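Local atomic coordinates of outer membrane porin protein 32 (Delftia acidovorans, PDB entry 2FGQ), a protein that forms anion-selective channels as a homotrimeric porin of the outer membrane and binds D-malate inside its pore. Residues 5-10 against 54-59; 36-41 against 73-78. All coordinates share one frame; numbering follows the deposited sequence.

The two contacts interlock on one patch of the barrel wall, their centres about 5 Å apart. Strand 26-48, which carries 36-41, runs between strands 4-17 and 51-60 of contact 1. Strand 51-60 in turn lies between the two sides of contact 2. Glu58 joins them: its OE2 forms a salt bridge to Arg75 NE at 2.7 Å, and Glu58 N is probably hydrogen-bonded to Arg76 O at 2.8 Å. Contact 2 binds D-malate directly through Thr36 and Arg75. Contact 1 stays behind it, with the side chain of Glu58 about 6 Å from the malate at the nearest atoms. Glu58 is thus a second-shell residue of the malate site.

Contact 1 of 2, residues 5-10 against 54-59; sequences TLFGIV and GFWLEG
Phe7 turns the CZ corner of its ring toward both Trp56 and Glu58. The ring stands offset, edge-to-face, against the indole. Its centroid is 5.5 Å from that of the five-membered ring, and the planes meet at 69°. Phe7 CZ comes to 3.6 Å from Trp56 NE1. The same corner meets the carboxylate: Glu58 OE1 lies in the plane of the Phe7 ring, 3.5 Å from Phe7 CZ, with the ring and carboxylate planes almost perpendicular. The ring edge, with its slightly positive hydrogens, suits this oxygen. Phe7 CG sits between the backbone N and the carbonyl carbon (chi1 65°), which raises the ring toward strand 51-60 across the strand between.

Trp56 and Glu58 are tied to each other. Trp56 NE1 donates to Glu58 OE1 at 2.9 Å, nearly straight at 164°. The acceptor lies in the indole plane, and the bond reaches OE1 on its anti side, tilted from the carboxylate plane. The other oxygen, Glu58 OE2, pairs with Arg75. Arg42 makes a cation-pi contact with Phe7, and Arg76 with Trp56. This aromatic and carboxylate cluster bridges next-but-one strands of the 16-stranded antiparallel barrel characteristic of general trimeric porins.

Contact 2 of 2, residues 36-41 against 73-78; sequences TSRLGL and FKRRST. With MLT (D-malate), chain H; SO4 (sulfate ion), chain G.
Part of the D-malate site of the pore lies here, where Thr36 and Arg75 meet the ligand from loop residues just ahead of strand residues 38-41 and 76-78. Thr36 OG1 donates to malate O1 at 2.8 Å. Arg75 takes the same carboxylate with its two terminal nitrogens, NH1 to malate O1 and NH2 to malate O2, both at 3.1 Å. Malate O1 lies in the guanidinium plane. The methyl of Thr36 packs against this group, with Thr36 CG2 3.4 Å from Arg75 NH1. Thr102 and Arg133 also bind the malate.

Arg38 crosses Arg75 at about a right angle. Arg75 NH2 sits over the centre of the Arg38 guanidinium, 3.5 Å from Arg38 CZ, and the two planes are 45° apart. A bend at chi3 (67°) brings the Arg38 head back over its own segment, to the carbonyl of Thr36. There NE and NH2 both grip Thr36 O, which lies in the guanidinium plane. The outer edge faces a sulfate, probably from the crystallisation liquor. Arg38 NH1 donates to sulfate O3 at 2.7 Å, and NH2 donates to sulfate O4, with a weak bond to O1. A leucine in place of Arg38 would probably leave Thr36 O without both of these donors and the sulfate without its bonds from this side.

With Arg75 NE held by Glu58, the terminal nitrogens can hold malate. Arg75 and Arg76 both face Glu58 in a classic beta bulge. The close approach of the two guanidinium groups is probably eased by Glu58 and the bound anions. The neighbouring guanidinium groups should make the local potential positive, consistent with a channel selective for anions.

Contact 1 of 2, residues 5-10 against 54-59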
# COMPACT_ATOMS: atom_id res chain seq x y z
N THR A 5 8.70 -12.83 11.64
CA THR A 5 7.36 -13.06 12.12
C THR A 5 6.38 -12.13 11.44
O THR A 5 6.57 -10.92 11.44
CB THR A 5 7.33 -12.79 13.64
OG1 THR A 5 8.18 -13.71 14.32
CG2 THR A 5 5.95 -13.07 14.20
N LEU A 6 5.33 -12.69 10.87
CA LEU A 6 4.21 -11.94 10.36
C LEU A 6 3.21 -11.88 11.50
O LEU A 6 2.91 -12.90 12.11
CB LEU A 6 3.56 -12.70 9.22
CG LEU A 6 2.19 -12.20 8.79
CD1 LEU A 6 2.38 -10.94 8.02
CD2 LEU A 6 1.53 -13.30 7.97
N PHE A 7 2.67 -10.71 11.76
CA PHE A 7 1.71 -10.55 12.85
C PHE A 7 0.66 -9.51 12.49
O PHE A 7 0.82 -8.72 11.57
CB PHE A 7 2.42 -10.16 14.15
CG PHE A 7 3.06 -8.80 14.09
CD1 PHE A 7 4.34 -8.64 13.57
CD2 PHE A 7 2.37 -7.67 14.55
CE1 PHE A 7 4.91 -7.39 13.50
CE2 PHE A 7 2.95 -6.41 14.50
CZ PHE A 7 4.22 -6.28 13.98
N GLY A 8 -0.39 -9.44 13.31
CA GLY A 8 -1.38 -8.42 13.10
C GLY A 8 -2.53 -8.53 14.06
O GLY A 8 -2.59 -9.40 14.93
N ILE A 9 -3.42 -7.56 13.89
CA ILE A 9 -4.67 -7.47 14.63
C ILE A 9 -5.73 -6.92 13.70
O ILE A 9 -5.54 -5.91 13.07
CB ILE A 9 -4.59 -6.54 15.90
CG1 ILE A 9 -3.45 -6.94 16.82
CG2 ILE A 9 -5.93 -6.54 16.62
CD1 ILE A 9 -3.29 -6.06 18.04
N VAL A 10 -6.89 -7.59 13.66
CA VAL A 10 -8.07 -6.99 13.05
C VAL A 10 -9.09 -6.76 14.19
O VAL A 10 -9.57 -7.72 14.81
CB VAL A 10 -8.69 -7.82 11.92
CG1 VAL A 10 -9.82 -7.05 11.31
CG2 VAL A 10 -7.66 -8.14 10.87
N GLY A 54 17.72 -6.06 14.14
CA GLY A 54 16.28 -6.24 14.01
C GLY A 54 15.71 -5.33 12.97
O GLY A 54 16.30 -4.34 12.59
N PHE A 55 14.50 -5.67 12.52
CA PHE A 55 13.71 -4.74 11.75
C PHE A 55 12.24 -4.93 12.13
O PHE A 55 11.88 -5.97 12.67
CB PHE A 55 13.92 -4.94 10.24
CG PHE A 55 13.18 -6.09 9.69
CD1 PHE A 55 11.91 -5.92 9.14
CD2 PHE A 55 13.66 -7.39 9.83
CE1 PHE A 55 11.17 -6.99 8.70
CE2 PHE A 55 12.90 -8.49 9.35
CZ PHE A 55 11.66 -8.26 8.80
N TRP A 56 11.43 -3.93 11.84
CA TRP A 56 10.02 -3.97 12.18
C TRP A 56 9.27 -3.05 11.24
O TRP A 56 9.58 -1.85 11.16
CB TRP A 56 9.91 -3.50 13.63
CG TRP A 56 8.58 -3.67 14.26
CD1 TRP A 56 7.36 -3.24 13.80
CD2 TRP A 56 8.33 -4.29 15.52
NE1 TRP A 56 6.39 -3.54 14.72
CE2 TRP A 56 6.95 -4.20 15.77
CE3 TRP A 56 9.14 -4.93 16.46
CZ2 TRP A 56 6.33 -4.74 16.92
CZ3 TRP A 56 8.54 -5.45 17.61
CH2 TRP A 56 7.16 -5.35 17.84
N LEU A 57 8.32 -3.60 10.50
CA LEU A 57 7.51 -2.85 9.54
C LEU A 57 6.06 -3.08 9.95
O LEU A 57 5.62 -4.22 10.00
CB LEU A 57 7.70 -3.36 8.11
CG LEU A 57 9.10 -3.19 7.56
CD1 LEU A 57 9.23 -3.96 6.26
CD2 LEU A 57 9.45 -1.76 7.37
N GLU A 58 5.32 -2.02 10.27
CA GLU A 58 3.95 -2.17 10.72
C GLU A 58 3.09 -1.01 10.24
O GLU A 58 3.46 0.15 10.33
CB GLU A 58 3.94 -2.23 12.22
CG GLU A 58 2.60 -2.42 12.88
CD GLU A 58 2.67 -2.39 14.40
OE1 GLU A 58 3.58 -3.01 14.98
OE2 GLU A 58 1.76 -1.79 15.03
N GLY A 59 1.90 -1.36 9.77
CA GLY A 59 0.91 -0.40 9.34
C GLY A 59 -0.46 -0.67 9.89
O GLY A 59 -0.79 -1.79 10.24

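Contact 2 of 2, residues 36-41 against 73-78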
# COMPACT_ATOMS: atom_id res chain seq x y z
N THR A 36 -5.37 -1.07 18.34
CA THR A 36 -5.28 -0.62 16.96
C THR A 36 -5.02 -1.77 16.01
O THR A 36 -4.11 -2.56 16.19
CB THR A 36 -4.21 0.47 16.81
OG1 THR A 36 -4.49 1.54 17.74
CG2 THR A 36 -4.22 1.05 15.40
N SER A 37 -5.87 -1.86 15.00
CA SER A 37 -5.71 -2.86 13.95
C SER A 37 -4.44 -2.62 13.19
O SER A 37 -4.09 -1.48 12.92
CB SER A 37 -6.87 -2.84 12.96
OG SER A 37 -8.12 -2.99 13.55
N ARG A 38 -3.74 -3.70 12.88
CA ARG A 38 -2.42 -3.57 12.27
C ARG A 38 -2.02 -4.81 11.52
O ARG A 38 -2.56 -5.90 11.73
CB ARG A 38 -1.38 -3.28 13.38
CG ARG A 38 -1.07 -4.48 14.27
CD ARG A 38 -0.45 -4.11 15.62
NE ARG A 38 -1.41 -3.42 16.44
CZ ARG A 38 -1.19 -3.00 17.68
NH1 ARG A 38 0.01 -3.14 18.24
NH2 ARG A 38 -2.18 -2.44 18.37
N LEU A 39 -1.00 -4.63 10.68
CA LEU A 39 -0.36 -5.73 9.94
C LEU A 39 1.13 -5.40 9.91
O LEU A 39 1.49 -4.29 9.61
CB LEU A 39 -0.94 -5.85 8.53
CG LEU A 39 -0.27 -6.90 7.64
CD1 LEU A 39 -0.51 -8.28 8.15
CD2 LEU A 39 -0.83 -6.78 6.24
N GLY A 40 1.97 -6.35 10.28
CA GLY A 40 3.39 -6.11 10.35
C GLY A 40 4.24 -7.33 10.15
O GLY A 40 3.80 -8.48 10.20
N LEU A 41 5.53 -7.03 9.94
CA LEU A 41 6.56 -8.03 9.83
C LEU A 41 7.69 -7.57 10.72
O LEU A 41 8.05 -6.41 10.67
CB LEU A 41 7.06 -8.09 8.40
CG LEU A 41 6.09 -8.57 7.32
CD1 LEU A 41 4.77 -7.85 7.25
CD2 LEU A 41 6.76 -8.48 5.97
N PHE A 73 3.43 1.71 6.14
CA PHE A 73 4.13 1.24 7.33
C PHE A 73 4.30 2.40 8.33
O PHE A 73 5.33 2.53 8.98
CB PHE A 73 5.44 0.55 6.98
CG PHE A 73 5.25 -0.70 6.17
CD1 PHE A 73 4.58 -1.78 6.72
CD2 PHE A 73 5.71 -0.78 4.87
CE1 PHE A 73 4.38 -2.92 5.98
CE2 PHE A 73 5.49 -1.94 4.12
CZ PHE A 73 4.85 -3.00 4.69
N LYS A 74 3.28 3.25 8.45
CA LYS A 74 3.40 4.45 9.28
C LYS A 74 3.42 4.17 10.78
O LYS A 74 3.80 5.06 11.53
CB LYS A 74 2.40 5.53 8.94
CG LYS A 74 2.69 6.27 7.64
CD LYS A 74 1.57 7.26 7.31
CE LYS A 74 1.54 8.46 8.17
NZ LYS A 74 0.44 9.36 7.66
N ARG A 75 3.02 2.99 11.23
CA ARG A 75 3.04 2.72 12.68
C ARG A 75 4.49 2.54 13.13
O ARG A 75 4.87 3.00 14.20
CB ARG A 75 2.15 1.54 13.08
CG ARG A 75 0.68 1.89 12.96
CD ARG A 75 -0.26 0.79 13.30
NE ARG A 75 0.05 0.20 14.60
CZ ARG A 75 -0.27 0.75 15.77
NH1 ARG A 75 -0.99 1.86 15.81
NH2 ARG A 75 0.10 0.15 16.90
N ARG A 76 5.31 1.83 12.35
CA ARG A 76 6.72 1.65 12.72
C ARG A 76 7.44 1.10 11.49
O ARG A 76 6.93 0.19 10.79
CB ARG A 76 6.85 0.60 13.82
CG ARG A 76 8.28 0.35 14.31
CD ARG A 76 8.34 -0.36 15.60
NE ARG A 76 9.69 -0.84 15.88
CZ ARG A 76 10.01 -1.56 16.94
NH1 ARG A 76 9.09 -1.83 17.87
NH2 ARG A 76 11.25 -2.01 17.08
N SER A 77 8.62 1.65 11.19
CA SER A 77 9.41 1.13 10.08
C SER A 77 10.87 1.28 10.44
O SER A 77 11.56 2.15 9.91
CB SER A 77 9.10 1.86 8.77
OG SER A 77 9.29 3.26 8.84
N THR A 78 11.32 0.43 11.35
CA THR A 78 12.65 0.59 11.94
C THR A 78 13.60 -0.53 11.59
O THR A 78 13.23 -1.65 11.22
CB THR A 78 12.57 0.65 13.49
OG1 THR A 78 11.81 -0.48 13.98
CG2 THR A 78 11.84 1.91 13.95
C1 MLT H . -0.77 2.99 18.76
O1 MLT H . -1.94 2.35 18.69
O2 MLT H . 0.34 2.36 19.01
C2 MLT H . -0.63 4.47 18.64
O3 MLT H . -1.51 4.97 17.66
C3 MLT H . -0.80 5.08 20.02
C4 MLT H . 0.05 4.27 20.96
O4 MLT H . 0.21 2.97 20.86
O5 MLT H . 0.70 4.82 21.91
S SO4 G . -0.87 -2.08 21.50
O1 SO4 G . -2.10 -2.91 21.50
O2 SO4 G . -0.57 -1.61 22.92
O3 SO4 G . 0.27 -2.85 20.89
O4 SO4 G . -1.06 -0.90 20.62